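Local coordinates for protein single domain haemoglobin (Campylobacter jejuni, PDB 2WY4) that binds heme in a globin fold, with cyanide held at the heme in this structure, and probably acts in oxygen binding or nitric oxide detoxification, at residues Y28-N33 against L101-K106; E45-I48 against Q52-A55; E92-V97 against V121-I126. One frame throughout, in Å; residues are numbered along the deposited sequence.

Interaction 1. Residues Y28-N33 against L101-K106; sequences YKIMFN and LLKAIK. With CYN (cyanide ion), chain C.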
loop_
_atom_site.group_PDB
_atom_site.type_symbol
_atom_site.label_atom_id
_atom_site.label_comp_id
_atom_site.label_asym_id
_atom_site.label_seq_id
_atom_site.Cartn_x
_atom_site.Cartn_y
_atom_site.Cartn_z
ATOM N N TYR A 28 2.276 -9.806 0.054
ATOM C CA TYR A 28 1.578 -10.660 0.997
ATOM C C TYR A 28 2.393 -11.878 1.405
ATOM O O TYR A 28 2.291 -12.321 2.526
ATOM C CB TYR A 28 0.200 -11.106 0.456
ATOM C CG TYR A 28 -0.805 -9.956 0.467
ATOM C CD1 TYR A 28 -1.201 -9.393 1.655
ATOM C CD2 TYR A 28 -1.333 -9.437 -0.701
ATOM C CE1 TYR A 28 -2.062 -8.352 1.707
ATOM C CE2 TYR A 28 -2.224 -8.388 -0.648
ATOM C CZ TYR A 28 -2.569 -7.825 0.553
ATOM O OH TYR A 28 -3.445 -6.756 0.579
ATOM N N LYS A 29 3.182 -12.427 0.489
ATOM C CA LYS A 29 4.101 -13.520 0.844
ATOM C C LYS A 29 5.049 -13.079 1.971
ATOM O O LYS A 29 5.204 -13.759 2.998
ATOM C CB LYS A 29 4.907 -13.961 -0.374
ATOM C CG LYS A 29 5.889 -15.103 -0.122
ATOM C CD LYS A 29 6.706 -15.435 -1.372
ATOM C CE LYS A 29 7.881 -16.365 -1.058
ATOM N NZ LYS A 29 8.433 -17.083 -2.261
ATOM N N ILE A 30 5.678 -11.934 1.779
ATOM C CA ILE A 30 6.621 -11.403 2.776
ATOM C C ILE A 30 5.906 -11.120 4.092
ATOM O O ILE A 30 6.350 -11.535 5.147
ATOM C CB ILE A 30 7.311 -10.140 2.252
ATOM C CG1 ILE A 30 8.289 -10.473 1.128
ATOM C CG2 ILE A 30 8.031 -9.428 3.390
ATOM C CD1 ILE A 30 8.657 -9.309 0.270
ATOM N N MET A 31 4.787 -10.424 4.029
ATOM C CA MET A 31 4.125 -10.048 5.241
ATOM C C MET A 31 3.598 -11.233 6.026
ATOM O O MET A 31 3.750 -11.286 7.230
ATOM C CB MET A 31 3.032 -9.025 5.028
ATOM C CG MET A 31 2.450 -8.496 6.327
ATOM S SD MET A 31 1.405 -7.042 6.108
ATOM C CE MET A 31 0.075 -7.731 5.138
ATOM N N PHE A 32 2.977 -12.201 5.344
ATOM C CA PHE A 32 2.444 -13.361 6.047
ATOM C C PHE A 32 3.561 -14.230 6.615
ATOM O O PHE A 32 3.387 -14.870 7.650
ATOM C CB PHE A 32 1.495 -14.158 5.164
ATOM C CG PHE A 32 0.248 -13.403 4.785
ATOM C CD1 PHE A 32 -0.188 -12.303 5.537
ATOM C CD2 PHE A 32 -0.478 -13.785 3.685
ATOM C CE1 PHE A 32 -1.342 -11.612 5.187
ATOM C CE2 PHE A 32 -1.637 -13.089 3.346
ATOM C CZ PHE A 32 -2.045 -12.009 4.074
ATOM N N ASN A 33 4.707 -14.239 5.959
ATOM C CA ASN A 33 5.864 -14.994 6.466
ATOM C C ASN A 33 6.528 -14.345 7.649
ATOM O O ASN A 33 6.923 -15.043 8.600
ATOM C CB ASN A 33 6.942 -15.110 5.399
ATOM C CG ASN A 33 8.112 -15.947 5.870
ATOM O OD1 ASN A 33 7.998 -17.157 5.948
ATOM N ND2 ASN A 33 9.204 -15.298 6.283
ATOM N N LEU A 101 6.219 -3.855 1.906
ATOM C CA LEU A 101 6.037 -3.313 0.571
ATOM C C LEU A 101 7.366 -2.878 -0.048
ATOM O O LEU A 101 7.651 -3.168 -1.209
ATOM C CB LEU A 101 5.080 -2.127 0.570
ATOM C CG LEU A 101 4.806 -1.498 -0.796
ATOM C CD1 LEU A 101 4.121 -2.507 -1.733
ATOM C CD2 LEU A 101 3.984 -0.248 -0.626
ATOM N N LEU A 102 8.199 -2.179 0.715
ATOM C CA LEU A 102 9.484 -1.759 0.188
ATOM C C LEU A 102 10.367 -2.951 -0.167
ATOM O O LEU A 102 11.094 -2.930 -1.180
ATOM C CB LEU A 102 10.209 -0.783 1.138
ATOM C CG LEU A 102 9.877 0.692 0.795
ATOM C CD1 LEU A 102 10.621 1.161 -0.443
ATOM C CD2 LEU A 102 8.369 0.956 0.617
ATOM N N LYS A 103 10.299 -4.003 0.631
ATOM C CA LYS A 103 11.040 -5.197 0.312
ATOM C C LYS A 103 10.526 -5.858 -0.973
ATOM O O LYS A 103 11.300 -6.312 -1.786
ATOM C CB LYS A 103 11.037 -6.180 1.490
ATOM C CG LYS A 103 11.792 -7.426 1.180
ATOM C CD LYS A 103 12.099 -8.230 2.413
ATOM C CE LYS A 103 11.035 -9.228 2.757
ATOM N NZ LYS A 103 11.653 -10.430 3.413
ATOM N N ALA A 104 9.207 -5.904 -1.132
ATOM C CA ALA A 104 8.612 -6.468 -2.332
ATOM C C ALA A 104 9.083 -5.687 -3.562
ATOM O O ALA A 104 9.388 -6.272 -4.607
ATOM C CB ALA A 104 7.064 -6.418 -2.236
ATOM N N ILE A 105 9.143 -4.365 -3.415
ATOM C CA ILE A 105 9.592 -3.506 -4.498
ATOM C C ILE A 105 11.056 -3.792 -4.858
ATOM O O ILE A 105 11.414 -3.941 -6.006
ATOM C CB ILE A 105 9.361 -2.014 -4.144
ATOM C CG1 ILE A 105 7.871 -1.683 -4.231
ATOM C CG2 ILE A 105 10.149 -1.084 -5.083
ATOM C CD1 ILE A 105 7.554 -0.286 -3.713
ATOM N N LYS A 106 11.886 -3.877 -3.844
ATOM C CA LYS A 106 13.284 -4.217 -4.056
ATOM C C LYS A 106 13.409 -5.566 -4.756
ATOM O O LYS A 106 14.168 -5.709 -5.682
ATOM C CB LYS A 106 14.051 -4.264 -2.729
ATOM C CG LYS A 106 15.452 -3.707 -2.801
ATOM C CD LYS A 106 16.360 -4.571 -3.604
ATOM C CE LYS A 106 17.808 -4.248 -3.292
ATOM N NZ LYS A 106 17.976 -3.984 -1.828
HETATM C C CYN C . -4.146 -4.119 2.889
HETATM N N CYN C . -3.586 -4.937 2.317
#

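Interaction 2. Residues E45-I48 against Q52-A55; sequences EKQI and QPKA. With HEM (protoporphyrin IX containing Fe), chain B.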
loop_
_atom_site.group_PDB
_atom_site.type_symbol
_atom_site.label_atom_id
_atom_site.label_comp_id
_atom_site.label_asym_id
_atom_site.label_seq_id
_atom_site.Cartn_x
_atom_site.Cartn_y
_atom_site.Cartn_z
ATOM N N GLU A 45 -9.543 -16.580 1.112
ATOM C CA GLU A 45 -10.231 -16.828 -0.145
ATOM C C GLU A 45 -9.935 -15.687 -1.094
ATOM O O GLU A 45 -9.810 -15.884 -2.295
ATOM C CB GLU A 45 -11.752 -16.950 0.092
ATOM C CG GLU A 45 -12.531 -17.378 -1.116
ATOM C CD GLU A 45 -14.025 -17.177 -0.905
ATOM O OE1 GLU A 45 -14.510 -17.689 0.136
ATOM O OE2 GLU A 45 -14.690 -16.486 -1.745
ATOM N N LYS A 46 -9.856 -14.477 -0.533
ATOM C CA LYS A 46 -9.611 -13.263 -1.340
ATOM C C LYS A 46 -8.144 -13.195 -1.800
ATOM O O LYS A 46 -7.835 -12.488 -2.749
ATOM C CB LYS A 46 -10.031 -11.994 -0.554
ATOM C CG LYS A 46 -10.646 -10.836 -1.367
ATOM C CD LYS A 46 -10.828 -9.554 -0.550
ATOM C CE LYS A 46 -11.059 -8.353 -1.425
ATOM N NZ LYS A 46 -10.909 -6.958 -0.891
ATOM N N GLN A 47 -7.275 -13.955 -1.133
ATOM C CA GLN A 47 -5.885 -14.022 -1.554
ATOM C C GLN A 47 -5.801 -15.018 -2.706
ATOM O O GLN A 47 -5.201 -14.756 -3.738
ATOM C CB GLN A 47 -5.008 -14.516 -0.402
ATOM C CG GLN A 47 -4.722 -13.516 0.714
ATOM C CD GLN A 47 -3.850 -12.367 0.280
ATOM O OE1 GLN A 47 -2.819 -12.575 -0.370
ATOM N NE2 GLN A 47 -4.276 -11.144 0.616
ATOM N N ILE A 48 -6.425 -16.183 -2.523
ATOM C CA ILE A 48 -6.359 -17.217 -3.535
ATOM C C ILE A 48 -6.995 -16.792 -4.869
ATOM O O ILE A 48 -6.453 -17.085 -5.908
ATOM C CB ILE A 48 -7.001 -18.493 -2.981
ATOM C CG1 ILE A 48 -6.149 -19.029 -1.819
ATOM C CG2 ILE A 48 -7.129 -19.540 -4.052
ATOM C CD1 ILE A 48 -6.872 -19.971 -0.886
ATOM N N GLN A 52 -7.783 -9.690 -3.526
ATOM C CA GLN A 52 -7.119 -8.736 -2.634
ATOM C C GLN A 52 -5.766 -8.234 -3.176
ATOM O O GLN A 52 -5.490 -7.062 -3.082
ATOM C CB GLN A 52 -7.044 -9.291 -1.208
ATOM C CG GLN A 52 -6.304 -8.379 -0.236
ATOM C CD GLN A 52 -7.043 -7.087 -0.045
ATOM O OE1 GLN A 52 -8.266 -7.002 -0.206
ATOM N NE2 GLN A 52 -6.295 -6.048 0.344
ATOM N N PRO A 53 -4.935 -9.105 -3.715
ATOM C CA PRO A 53 -3.744 -8.598 -4.407
ATOM C C PRO A 53 -4.077 -7.557 -5.454
ATOM O O PRO A 53 -3.391 -6.556 -5.549
ATOM C CB PRO A 53 -3.108 -9.859 -4.978
ATOM C CG PRO A 53 -3.505 -10.937 -3.996
ATOM C CD PRO A 53 -4.915 -10.580 -3.618
ATOM N N LYS A 54 -5.138 -7.749 -6.217
ATOM C CA LYS A 54 -5.491 -6.760 -7.218
ATOM C C LYS A 54 -5.988 -5.472 -6.549
ATOM O O LYS A 54 -5.653 -4.353 -6.974
ATOM C CB LYS A 54 -6.569 -7.348 -8.145
ATOM C CG LYS A 54 -6.021 -8.380 -9.143
ATOM C CD LYS A 54 -7.123 -8.942 -10.029
ATOM C CE LYS A 54 -6.731 -10.312 -10.670
ATOM N NZ LYS A 54 -7.896 -11.138 -11.153
ATOM N N ALA A 55 -6.762 -5.622 -5.480
ATOM C CA ALA A 55 -7.298 -4.467 -4.807
ATOM C C ALA A 55 -6.170 -3.585 -4.247
ATOM O O ALA A 55 -6.215 -2.357 -4.322
ATOM C CB ALA A 55 -8.222 -4.872 -3.682
HETATM C CHA HEM B . -8.045 -4.350 2.887
HETATM C CHB HEM B . -5.326 -0.922 0.892
HETATM C CHC HEM B . -2.586 -0.842 4.855
HETATM C CHD HEM B . -4.938 -4.733 6.556
HETATM C C1A HEM B . -7.617 -3.392 2.047
HETATM C C2A HEM B . -8.198 -3.026 0.790
HETATM C C3A HEM B . -7.440 -2.079 0.207
HETATM C C4A HEM B . -6.338 -1.840 1.120
HETATM C CMA HEM B . -7.706 -1.384 -1.136
HETATM C CAA HEM B . -9.505 -3.634 0.225
HETATM C CBA HEM B . -10.711 -3.297 1.105
HETATM C CGA HEM B . -11.526 -2.100 0.737
HETATM O O1A HEM B . -11.398 -1.587 -0.406
HETATM O O2A HEM B . -12.376 -1.689 1.604
HETATM C C1B HEM B . -4.328 -0.628 1.783
HETATM C C2B HEM B . -3.329 0.362 1.595
HETATM C C3B HEM B . -2.568 0.387 2.702
HETATM C C4B HEM B . -3.069 -0.584 3.611
HETATM C CMB HEM B . -3.130 1.168 0.318
HETATM C CAB HEM B . -1.323 1.227 3.020
HETATM C CBB HEM B . -1.264 2.518 2.749
HETATM C C1C HEM B . -2.990 -1.842 5.708
HETATM C C2C HEM B . -2.498 -2.164 7.001
HETATM C C3C HEM B . -3.141 -3.233 7.423
HETATM C C4C HEM B . -4.060 -3.675 6.405
HETATM C CMC HEM B . -1.453 -1.336 7.766
HETATM C CAC HEM B . -2.934 -3.925 8.760
HETATM C CBC HEM B . -2.544 -5.205 8.778
HETATM C C1D HEM B . -5.997 -4.957 5.699
HETATM C C2D HEM B . -6.910 -6.018 5.888
HETATM C C3D HEM B . -7.897 -5.933 4.778
HETATM C C4D HEM B . -7.476 -4.799 4.024
HETATM C CMD HEM B . -6.894 -7.027 7.015
HETATM C CAD HEM B . -9.072 -6.849 4.480
HETATM C CBD HEM B . -8.696 -7.743 3.302
HETATM C CGD HEM B . -9.622 -8.904 3.096
HETATM O O1D HEM B . -9.107 -10.010 2.896
HETATM O O2D HEM B . -10.861 -8.672 3.109
HETATM N NA HEM B . -6.463 -2.663 2.242
HETATM N NB HEM B . -4.164 -1.184 3.026
HETATM N NC HEM B . -3.951 -2.780 5.362
HETATM N ND HEM B . -6.336 -4.241 4.574
HETATM FE FE HEM B . -5.245 -2.708 3.803
#

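Interaction 3. Residues E92-V97 against V121-I126; sequences EHYPIV and VAYGKI. With HEM (protoporphyrin IX containing Fe), chain B.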
loop_
_atom_site.group_PDB
_atom_site.type_symbol
_atom_site.label_atom_id
_atom_site.label_comp_id
_atom_site.label_asym_id
_atom_site.label_seq_id
_atom_site.Cartn_x
_atom_site.Cartn_y
_atom_site.Cartn_z
ATOM N N GLU A 92 0.097 1.484 14.278
ATOM C CA GLU A 92 1.328 0.739 14.410
ATOM C C GLU A 92 1.503 -0.398 13.413
ATOM O O GLU A 92 2.560 -0.997 13.348
ATOM C CB GLU A 92 1.454 0.185 15.841
ATOM C CG GLU A 92 1.619 1.242 16.902
ATOM C CD GLU A 92 0.400 2.099 17.140
ATOM O OE1 GLU A 92 -0.730 1.567 17.092
ATOM O OE2 GLU A 92 0.570 3.328 17.420
ATOM N N HIS A 93 0.453 -0.731 12.649
ATOM C CA HIS A 93 0.621 -1.762 11.607
ATOM C C HIS A 93 1.203 -1.151 10.349
ATOM O O HIS A 93 1.776 -1.845 9.568
ATOM C CB HIS A 93 -0.705 -2.389 11.204
ATOM C CG HIS A 93 -1.291 -3.328 12.212
ATOM N ND1 HIS A 93 -2.510 -3.097 12.805
ATOM C CD2 HIS A 93 -0.851 -4.514 12.692
ATOM C CE1 HIS A 93 -2.780 -4.096 13.631
ATOM N NE2 HIS A 93 -1.802 -4.983 13.557
ATOM N N TYR A 94 1.052 0.152 10.163
ATOM C CA TYR A 94 1.521 0.779 8.936
ATOM C C TYR A 94 3.037 0.633 8.699
ATOM O O TYR A 94 3.430 0.418 7.546
ATOM C CB TYR A 94 1.003 2.226 8.761
ATOM C CG TYR A 94 -0.432 2.280 8.325
ATOM C CD1 TYR A 94 -1.454 2.155 9.243
ATOM C CD2 TYR A 94 -0.766 2.397 6.982
ATOM C CE1 TYR A 94 -2.762 2.143 8.848
ATOM C CE2 TYR A 94 -2.073 2.385 6.583
ATOM C CZ TYR A 94 -3.063 2.271 7.513
ATOM O OH TYR A 94 -4.381 2.284 7.108
ATOM N N PRO A 95 3.914 0.756 9.724
ATOM C CA PRO A 95 5.330 0.481 9.477
ATOM C C PRO A 95 5.621 -0.988 9.032
ATOM O O PRO A 95 6.638 -1.260 8.360
ATOM C CB PRO A 95 5.984 0.803 10.831
ATOM C CG PRO A 95 5.062 1.731 11.480
ATOM C CD PRO A 95 3.700 1.238 11.099
ATOM N N ILE A 96 4.771 -1.931 9.429
ATOM C CA ILE A 96 4.933 -3.314 9.000
ATOM C C ILE A 96 4.663 -3.405 7.510
ATOM O O ILE A 96 5.422 -3.961 6.741
ATOM C CB ILE A 96 3.989 -4.241 9.792
ATOM C CG1 ILE A 96 4.432 -4.295 11.251
ATOM C CG2 ILE A 96 3.991 -5.595 9.198
ATOM C CD1 ILE A 96 3.447 -5.023 12.165
ATOM N N VAL A 97 3.525 -2.863 7.100
ATOM C CA VAL A 97 3.178 -2.824 5.686
ATOM C C VAL A 97 4.254 -2.118 4.872
ATOM O O VAL A 97 4.632 -2.581 3.798
ATOM C CB VAL A 97 1.747 -2.218 5.469
ATOM C CG1 VAL A 97 1.520 -1.829 4.024
ATOM C CG2 VAL A 97 0.712 -3.224 5.949
ATOM N N VAL A 121 9.660 7.576 0.769
ATOM C CA VAL A 121 9.029 8.850 1.064
ATOM C C VAL A 121 7.510 8.842 0.764
ATOM O O VAL A 121 6.685 9.299 1.579
ATOM C CB VAL A 121 9.742 9.967 0.279
ATOM C CG1 VAL A 121 9.046 11.275 0.433
ATOM C CG2 VAL A 121 11.197 10.118 0.756
ATOM N N ALA A 122 7.152 8.356 -0.411
ATOM C CA ALA A 122 5.755 8.309 -0.800
ATOM C C ALA A 122 4.970 7.460 0.165
ATOM O O ALA A 122 3.871 7.834 0.541
ATOM C CB ALA A 122 5.593 7.764 -2.195
ATOM N N TYR A 123 5.497 6.297 0.516
ATOM C CA TYR A 123 4.763 5.441 1.440
ATOM C C TYR A 123 4.481 6.157 2.762
ATOM O O TYR A 123 3.403 6.080 3.315
ATOM C CB TYR A 123 5.454 4.097 1.713
ATOM C CG TYR A 123 4.611 3.271 2.678
ATOM C CD1 TYR A 123 3.509 2.550 2.204
ATOM C CD2 TYR A 123 4.817 3.325 4.034
ATOM C CE1 TYR A 123 2.705 1.871 3.036
ATOM C CE2 TYR A 123 4.016 2.616 4.892
ATOM C CZ TYR A 123 2.932 1.914 4.398
ATOM O OH TYR A 123 2.112 1.223 5.267
ATOM N N GLY A 124 5.478 6.869 3.287
ATOM C CA GLY A 124 5.227 7.570 4.511
ATOM C C GLY A 124 4.049 8.512 4.379
ATOM O O GLY A 124 3.224 8.612 5.285
ATOM N N LYS A 125 3.970 9.212 3.253
ATOM C CA LYS A 125 2.896 10.160 3.045
ATOM C C LYS A 125 1.529 9.481 2.872
ATOM O O LYS A 125 0.525 9.943 3.399
ATOM C CB LYS A 125 3.198 11.024 1.833
ATOM C CG LYS A 125 4.369 11.962 2.041
ATOM C CD LYS A 125 4.756 12.642 0.755
ATOM C CE LYS A 125 5.939 13.591 0.935
ATOM N NZ LYS A 125 6.079 14.498 -0.236
ATOM N N ILE A 126 1.507 8.382 2.135
ATOM C CA ILE A 126 0.285 7.632 1.855
ATOM C C ILE A 126 -0.228 7.036 3.158
ATOM O O ILE A 126 -1.395 7.147 3.506
ATOM C CB ILE A 126 0.613 6.545 0.841
ATOM C CG1 ILE A 126 0.957 7.144 -0.498
ATOM C CG2 ILE A 126 -0.576 5.622 0.665
ATOM C CD1 ILE A 126 1.633 6.170 -1.426
HETATM C CHA HEM B . -8.045 -4.350 2.887
HETATM C CHB HEM B . -5.326 -0.922 0.892
HETATM C CHC HEM B . -2.586 -0.842 4.855
HETATM C CHD HEM B . -4.938 -4.733 6.556
HETATM C C1A HEM B . -7.617 -3.392 2.047
HETATM C C2A HEM B . -8.198 -3.026 0.790
HETATM C C3A HEM B . -7.440 -2.079 0.207
HETATM C C4A HEM B . -6.338 -1.840 1.120
HETATM C CMA HEM B . -7.706 -1.384 -1.136
HETATM C CAA HEM B . -9.505 -3.634 0.225
HETATM C CBA HEM B . -10.711 -3.297 1.105
HETATM C CGA HEM B . -11.526 -2.100 0.737
HETATM O O1A HEM B . -11.398 -1.587 -0.406
HETATM O O2A HEM B . -12.376 -1.689 1.604
HETATM C C1B HEM B . -4.328 -0.628 1.783
HETATM C C2B HEM B . -3.329 0.362 1.595
HETATM C C3B HEM B . -2.568 0.387 2.702
HETATM C C4B HEM B . -3.069 -0.584 3.611
HETATM C CMB HEM B . -3.130 1.168 0.318
HETATM C CAB HEM B . -1.323 1.227 3.020
HETATM C CBB HEM B . -1.264 2.518 2.749
HETATM C C1C HEM B . -2.990 -1.842 5.708
HETATM C C2C HEM B . -2.498 -2.164 7.001
HETATM C C3C HEM B . -3.141 -3.233 7.423
HETATM C C4C HEM B . -4.060 -3.675 6.405
HETATM C CMC HEM B . -1.453 -1.336 7.766
HETATM C CAC HEM B . -2.934 -3.925 8.760
HETATM C CBC HEM B . -2.544 -5.205 8.778
HETATM C C1D HEM B . -5.997 -4.957 5.699
HETATM C C2D HEM B . -6.910 -6.018 5.888
HETATM C C3D HEM B . -7.897 -5.933 4.778
HETATM C C4D HEM B . -7.476 -4.799 4.024
HETATM C CMD HEM B . -6.894 -7.027 7.015
HETATM C CAD HEM B . -9.072 -6.849 4.480
HETATM C CBD HEM B . -8.696 -7.743 3.302
HETATM C CGD HEM B . -9.622 -8.904 3.096
HETATM O O1D HEM B . -9.107 -10.010 2.896
HETATM O O2D HEM B . -10.861 -8.672 3.109
HETATM N NA HEM B . -6.463 -2.663 2.242
HETATM N NB HEM B . -4.164 -1.184 3.026
HETATM N NC HEM B . -3.951 -2.780 5.362
HETATM N ND HEM B . -6.336 -4.241 4.574
HETATM FE FE HEM B . -5.245 -2.708 3.803
#

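Interaction 1. Residues Y28-N33 against L101-K106
Ile30 meets Lys103 and Ala104 where helix 4-34 packs against helix 94-109 in the globin fold. Segment 28-33 falls in the B part of helix 4-34, and helix 94-109 is the classical G helix. The contact across the two segments is apolar. The CD1 methyl of Ile30 does most of the touching. It reaches the second half of helix 94-109 and stops 4.1 Å from CB of Ala104. The same CD1 is 3.7 Å from the backbone N of Ala104. CG1 of Ile30 lies anti to the carbonyl carbon (chi1 -70°), and this torsion carries CD1 across the gap. The aliphatic chain of Lys103 crosses Ile30 at a slant. CG of Lys103 is 3.8 Å from Ile30 CD1. The chain then bends, and its ammonium group has a long, weak ion pair with Asp34. Ala104 also packs on Leu23 and Glu26. The CA atoms of Ile30 and Ala104 are 7.4 Å apart, a spacing consistent with the small side chain of Ala104.

Polar chemistry belongs to Tyr28, which faces the heme pocket and not helix 94-109. Its ring meets Phe42. Tyr28 OH donates a short hydrogen bond to N of the cyanide, 2.5 Å long.

Interaction 2. Residues E45-I48 against Q52-A55
Lys46 and Gln52 meet through both backbone and side chain. The Lys46 chain is extended beyond CG, with its outer torsions all near 180°. This stretch takes NZ over to the Gln52 amide, and NZ donates to OE1 of Gln52 at 2.7 Å. The donor lies almost on the line of the C=O bond, at 172°. Gln52 has CG anti to its own N (chi1 177°) and then bends at chi2. The bend turns the amide toward the heme, with OE1 given to Lys46 and NE2 held 3.4 Å from heme C1A. NE2 is also hydrogen-bonded to Tyr28 OH. Both ends of the amide thus have partners, and this should fix which way round it sits. The lysine charge probably polarises the carbonyl and makes NE2 a better donor.

This is the distal side of a globin heme pocket. Gln52 is a distal glutamine, near the start of helix 51-65, and it touches the bound cyanide. The backbone joins this helix to helix 44-48: N of Gln52 donates to O of Lys46 at 2.9 Å.

Gln47 folds back at chi2. Its NE2 comes to 3.5 Å from CG of Gln52, and the two amide planes are 41° apart. CD of Pro53 lies 3.6 Å from O of Lys46. On the heme side, CD of Lys46 is 3.8 Å from propionate atom O2D.

Interaction 3. Residues E92-V97 against V121-I126
The heme pocket of the globin fold is lined here by helix 94-109, which pairs with helix 113-139, the classical G and H helices. Tyr94 and Val97 of the first meet Tyr123 of the second. One polar bond joins them: Tyr123 OH donates to the backbone O of Tyr94 at 2.8 Å. The C=O...O angle is 125°, and the donor is tilted 23° from the carbonyl plane. In Tyr123, CG is anti to the backbone N (chi1 -180°), which points the ring toward helix 94-109 and brings its hydroxyl to Tyr94 O. Tyr94 O lies near the plane of this ring, at its edge.

Around the hydroxyl the contact is apolar. Val97 CG1 packs 3.3 Å from Tyr123 OH. It is also 4.0 Å from CE1 of the same ring. Both Tyr94 and Val97 meet Tyr123 at about a right angle.

The same residues hold the heme. Methyl CMC sits over the centre of the Tyr94 ring, 3.6 Å above its plane, in a CH-pi type of contact. The other branch of Val97, CG2, is 3.4 Å from the same methyl. His93 CB lies 3.6 Å from vinyl atom CAC.

The phenol of Tyr94 has its own partner, Glu134, and the side chain comes close to His84, the axial ligand of the iron. Tyr94 is bonded at its backbone by Tyr123 and at its hydroxyl by Glu134, which probably steadies the ring. This is consistent with the proximal hydrogen-bonding group of flavohaemoglobins, in which tyrosine and glutamate tune the axial histidine.

Overall arrangement
Interactions 1 and 3 are buried and both use helix 94-109. Interaction 1 sets it against helix 4-34, and interaction 3 against helix 113-139. They meet where Met31 packs on Val97 and Leu101 on Tyr123. Interaction 2 is only partly buried and lies farther out. It touches interaction 1 through Tyr28, Gln47 and Gln52, but not interaction 3, which lies on the opposite side of the chain's centre. The chemistry follows place. Interaction 1 is apolar between its helices, interaction 3 adds a single buried hydroxyl bond, and interaction 2 is mostly polar. Interactions 2 and 3 both touch the heme, while Tyr28 of interaction 1 reaches the cyanide.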